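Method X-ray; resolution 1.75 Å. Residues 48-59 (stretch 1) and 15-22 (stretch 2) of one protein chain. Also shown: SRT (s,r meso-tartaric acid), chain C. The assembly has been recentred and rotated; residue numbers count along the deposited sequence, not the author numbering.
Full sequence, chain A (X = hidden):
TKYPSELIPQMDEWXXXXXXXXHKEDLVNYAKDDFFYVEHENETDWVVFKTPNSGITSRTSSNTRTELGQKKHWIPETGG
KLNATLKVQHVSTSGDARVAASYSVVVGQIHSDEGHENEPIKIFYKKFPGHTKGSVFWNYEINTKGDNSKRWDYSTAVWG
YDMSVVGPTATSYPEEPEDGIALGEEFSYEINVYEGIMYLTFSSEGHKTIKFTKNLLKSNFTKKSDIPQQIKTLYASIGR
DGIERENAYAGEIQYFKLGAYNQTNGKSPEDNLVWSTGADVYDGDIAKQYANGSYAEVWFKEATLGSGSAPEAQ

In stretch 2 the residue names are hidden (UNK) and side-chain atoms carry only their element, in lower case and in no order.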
# COMPACT_ATOMS: atom_id res chain seq x y z
N VAL A 48 -23.71 -9.39 -7.96
CA VAL A 48 -23.88 -10.80 -7.70
C VAL A 48 -22.61 -11.48 -8.06
O VAL A 48 -22.11 -11.27 -9.17
CB VAL A 48 -25.02 -11.38 -8.55
CG1 VAL A 48 -25.19 -12.92 -8.40
CG2 VAL A 48 -26.37 -10.75 -8.21
N PHE A 49 -22.13 -12.44 -7.21
CA PHE A 49 -21.09 -13.28 -7.62
C PHE A 49 -21.69 -14.71 -7.53
O PHE A 49 -22.23 -15.09 -6.41
CB PHE A 49 -19.96 -13.25 -6.56
CG PHE A 49 -19.27 -11.87 -6.50
CD1 PHE A 49 -19.84 -10.84 -5.77
CD2 PHE A 49 -18.06 -11.67 -7.21
CE1 PHE A 49 -19.25 -9.51 -5.77
CE2 PHE A 49 -17.43 -10.41 -7.18
CZ PHE A 49 -18.02 -9.36 -6.43
N LYS A 50 -21.63 -15.44 -8.64
CA LYS A 50 -22.29 -16.75 -8.64
C LYS A 50 -21.25 -17.70 -9.21
O LYS A 50 -20.48 -17.34 -10.15
CB LYS A 50 -23.50 -16.64 -9.48
CG LYS A 50 -24.34 -18.00 -9.49
CD LYS A 50 -25.52 -17.84 -10.47
CE LYS A 50 -26.38 -19.11 -10.30
NZ LYS A 50 -27.67 -18.97 -11.05
N THR A 51 -21.13 -18.88 -8.61
CA THR A 51 -20.13 -19.82 -9.12
C THR A 51 -20.60 -21.28 -8.86
O THR A 51 -21.15 -21.56 -7.80
CB THR A 51 -18.77 -19.57 -8.43
OG1 THR A 51 -17.78 -20.49 -8.88
CG2 THR A 51 -18.86 -19.77 -6.85
N PRO A 52 -20.27 -22.18 -9.76
CA PRO A 52 -20.75 -23.57 -9.49
C PRO A 52 -19.78 -24.26 -8.54
O PRO A 52 -18.70 -23.71 -8.19
CB PRO A 52 -20.62 -24.21 -10.94
CG PRO A 52 -19.35 -23.50 -11.49
CD PRO A 52 -19.56 -22.09 -11.05
N ASN A 53 -20.14 -25.50 -8.13
CA ASN A 53 -19.25 -26.25 -7.31
C ASN A 53 -17.99 -26.74 -8.06
O ASN A 53 -16.92 -26.87 -7.49
CB ASN A 53 -20.08 -27.56 -6.89
CG ASN A 53 -21.12 -27.29 -5.78
OD1 ASN A 53 -21.26 -26.17 -5.24
ND2 ASN A 53 -21.89 -28.41 -5.43
N SER A 54 -18.15 -26.97 -9.40
CA SER A 54 -17.02 -27.41 -10.15
C SER A 54 -17.01 -26.64 -11.50
O SER A 54 -17.86 -26.87 -12.35
CB SER A 54 -17.10 -28.96 -10.31
OG SER A 54 -16.12 -29.36 -11.23
N GLY A 55 -16.19 -25.57 -11.59
CA GLY A 55 -16.06 -24.85 -12.95
C GLY A 55 -14.57 -24.98 -13.27
O GLY A 55 -14.00 -26.07 -13.13
N ILE A 56 -13.92 -23.91 -13.66
CA ILE A 56 -12.47 -23.94 -13.88
C ILE A 56 -11.75 -23.22 -12.72
O ILE A 56 -12.09 -22.06 -12.45
CB ILE A 56 -12.08 -23.30 -15.29
CG1 ILE A 56 -12.58 -24.29 -16.38
CG2 ILE A 56 -10.57 -23.19 -15.39
CD1 ILE A 56 -14.01 -23.99 -16.77
N THR A 57 -10.89 -23.95 -12.02
CA THR A 57 -10.32 -23.40 -10.77
C THR A 57 -8.99 -22.63 -11.11
O THR A 57 -8.36 -22.82 -12.17
CB THR A 57 -10.03 -24.52 -9.78
OG1 THR A 57 -8.96 -25.36 -10.31
CG2 THR A 57 -11.35 -25.37 -9.51
N SER A 58 -8.51 -21.83 -10.15
CA SER A 58 -7.22 -21.20 -10.23
C SER A 58 -6.16 -22.30 -10.02
O SER A 58 -6.44 -23.43 -9.55
CB SER A 58 -7.17 -20.15 -9.07
OG SER A 58 -7.24 -20.87 -7.80
N ARG A 59 -4.93 -22.00 -10.43
CA ARG A 59 -3.83 -22.98 -10.26
C ARG A 59 -3.62 -23.30 -8.74
O ARG A 59 -3.24 -24.38 -8.41
CB ARG A 59 -2.54 -22.39 -10.93
CG ARG A 59 -1.30 -23.32 -11.00
CD ARG A 59 -1.50 -24.70 -11.68
NE ARG A 59 -1.57 -24.69 -13.16
CZ ARG A 59 -1.36 -23.62 -13.94
NH1 ARG A 59 -1.05 -22.45 -13.43
NH2 ARG A 59 -1.46 -23.74 -15.26
N UNK A 15 -9.19 -7.05 -9.78
CA UNK A 15 -9.26 -7.89 -10.96
C UNK A 15 -10.24 -9.03 -10.55
O UNK A 15 -10.64 -9.10 -9.31
c UNK A 15 -5.96 -9.84 -10.42
c UNK A 15 -7.38 -9.39 -10.17
c UNK A 15 -7.92 -8.50 -11.28
n UNK A 15 -3.63 -9.28 -10.03
c UNK A 15 -4.99 -8.66 -10.20
N UNK A 16 -10.65 -9.83 -11.51
CA UNK A 16 -11.58 -10.94 -11.13
C UNK A 16 -11.10 -12.25 -11.74
O UNK A 16 -10.44 -12.25 -12.83
c UNK A 16 -13.31 -10.80 -13.04
c UNK A 16 -13.07 -10.56 -11.54
c UNK A 16 -14.16 -11.42 -10.75
c UNK A 16 -15.56 -10.88 -10.83
N UNK A 17 -11.47 -13.36 -11.05
CA UNK A 17 -11.44 -14.69 -11.72
C UNK A 17 -12.93 -15.13 -11.65
O UNK A 17 -13.54 -15.09 -10.52
c UNK A 17 -9.66 -17.82 -10.46
c UNK A 17 -10.69 -17.14 -11.32
c UNK A 17 -10.38 -17.23 -12.87
c UNK A 17 -10.52 -15.63 -10.94
N UNK A 18 -13.53 -15.65 -12.73
CA UNK A 18 -14.90 -16.19 -12.72
C UNK A 18 -14.90 -17.67 -12.59
O UNK A 18 -13.84 -18.33 -12.84
c UNK A 18 -16.31 -14.28 -15.81
c UNK A 18 -16.18 -13.38 -13.45
c UNK A 18 -15.53 -14.35 -14.46
c UNK A 18 -15.59 -15.86 -14.07
N UNK A 19 -16.09 -18.21 -12.33
CA UNK A 19 -16.26 -19.67 -12.09
C UNK A 19 -15.92 -20.47 -13.36
O UNK A 19 -15.65 -21.66 -13.25
N UNK A 20 -16.00 -19.84 -14.53
CA UNK A 20 -15.60 -20.55 -15.71
C UNK A 20 -14.11 -20.37 -16.14
O UNK A 20 -13.77 -20.79 -17.27
o UNK A 20 -15.35 -17.98 -16.72
o UNK A 20 -16.81 -18.36 -18.39
c UNK A 20 -16.20 -18.75 -17.33
c UNK A 20 -16.49 -20.16 -16.85
N UNK A 21 -13.29 -19.80 -15.28
CA UNK A 21 -11.83 -19.70 -15.39
C UNK A 21 -11.45 -18.41 -16.17
O UNK A 21 -10.26 -18.12 -16.35
N UNK A 22 -12.41 -17.54 -16.45
CA UNK A 22 -12.06 -16.25 -17.11
C UNK A 22 -11.32 -15.34 -16.13
O UNK A 22 -11.85 -15.11 -15.02
o UNK A 22 -14.08 -16.35 -18.42
c UNK A 22 -13.36 -15.51 -17.53
c UNK A 22 -13.13 -14.16 -18.23
O1 SRT C . -5.39 -18.11 -5.11
O11 SRT C . -6.65 -16.38 -4.26
C1 SRT C . -5.97 -16.99 -5.11
C2 SRT C . -6.08 -16.14 -6.33
O2 SRT C . -5.82 -14.73 -6.22
C3 SRT C . -6.29 -16.84 -7.65
O3 SRT C . -7.64 -16.86 -7.44
C4 SRT C . -5.84 -16.19 -8.88
O4 SRT C . -6.63 -15.67 -9.66
O41 SRT C . -4.64 -16.03 -9.08

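Position 15 carries four carbons in a row ending in a nitrogen, a long unbranched chain that stays out of reach of stretch 1. That is a lysine, Lys-15, partly exposed on the strand.

Position 16 has four carbons, forked at the first, with one arm two carbons long. Its CB points toward stretch 1, and the end of the longer arm meets the ring of Phe-49, whose CE2 lies 4.1 Å away. A fork at CB with unequal arms is isoleucine; the atom in that contact is CD1 of Ile-16. Phe-49 starts out sideways, but with chi1 in m its ring reaches nearer, so the two apolar groups meet in a buried place.

Position 17 again has four carbons, but forked at the second. It also points toward stretch 1, and a branch tip lies 3.7 Å from CB of Ser-58. This is leucine, Leu-17, and the tip is its CD2. The same CD2 atom is 3.8 Å from O3 of the bound meso-tartaric acid, which in turn lies 3.7 Å from CB of Ser-58, so the ligand borders this packing.

Position 18 repeats the four carbons forked at the second, yet points sideways, and its side chain makes no close approach to stretch 1. It is Leu-18, buried but spending almost none of its surface on this contact. Its backbone opens a type I turn that runs to position 21.

Position 19 has no side-chain atoms and is glycine. Its CA sits 3.6 Å from OG1 of Thr-51 and 4.2 Å from CD of Pro-52. An ideal CB on Gly-19 would fall 2.8 Å from Thr-51 OG1 and 2.9 Å from Pro-52 CD, both clashes.

Position 20 has two carbons, the second carrying two oxygens, and points away from stretch 1. This carboxylate is Asp-20. It is the backbone O of Asp-20 that approaches stretch 1, 3.2 Å from CD1 of Ile-56.

Position 21 is bare again: a second glycine. Its phi of 89° already favours that residue, and an ideal CB on Gly-21 would lie 2.5 Å from CG2 of Ile-56.

Position 22 has one carbon bearing an oxygen and a second carbon, the pattern of threonine. Thr-22 points away and serves its own loop: both its OG1 and its N donate to OD1 of Asp-20, at 2.7 and 3.0 Å, while its backbone O accepts from Leu-18 N at 2.9 Å.

The contact works by letting a turn come close backbone-first. Gly-21 N bonds to Leu-18 O at 2.9 Å within the turn, and Gly-19 O accepts from Ile-56 N at 2.9 Å, the one hydrogen bond between the stretches. Gly-55 CA adds a CA-H...O contact to that same Gly-19 O at 3.2 Å. Ile-56 then lies against Gly-21, its CB 3.6 Å from the glycine CA. The rule is division by position: apolar side chains pack along the strand, and glycines admit close neighbours at the turn.

Stretch 2 (15-22) KILLGDGT
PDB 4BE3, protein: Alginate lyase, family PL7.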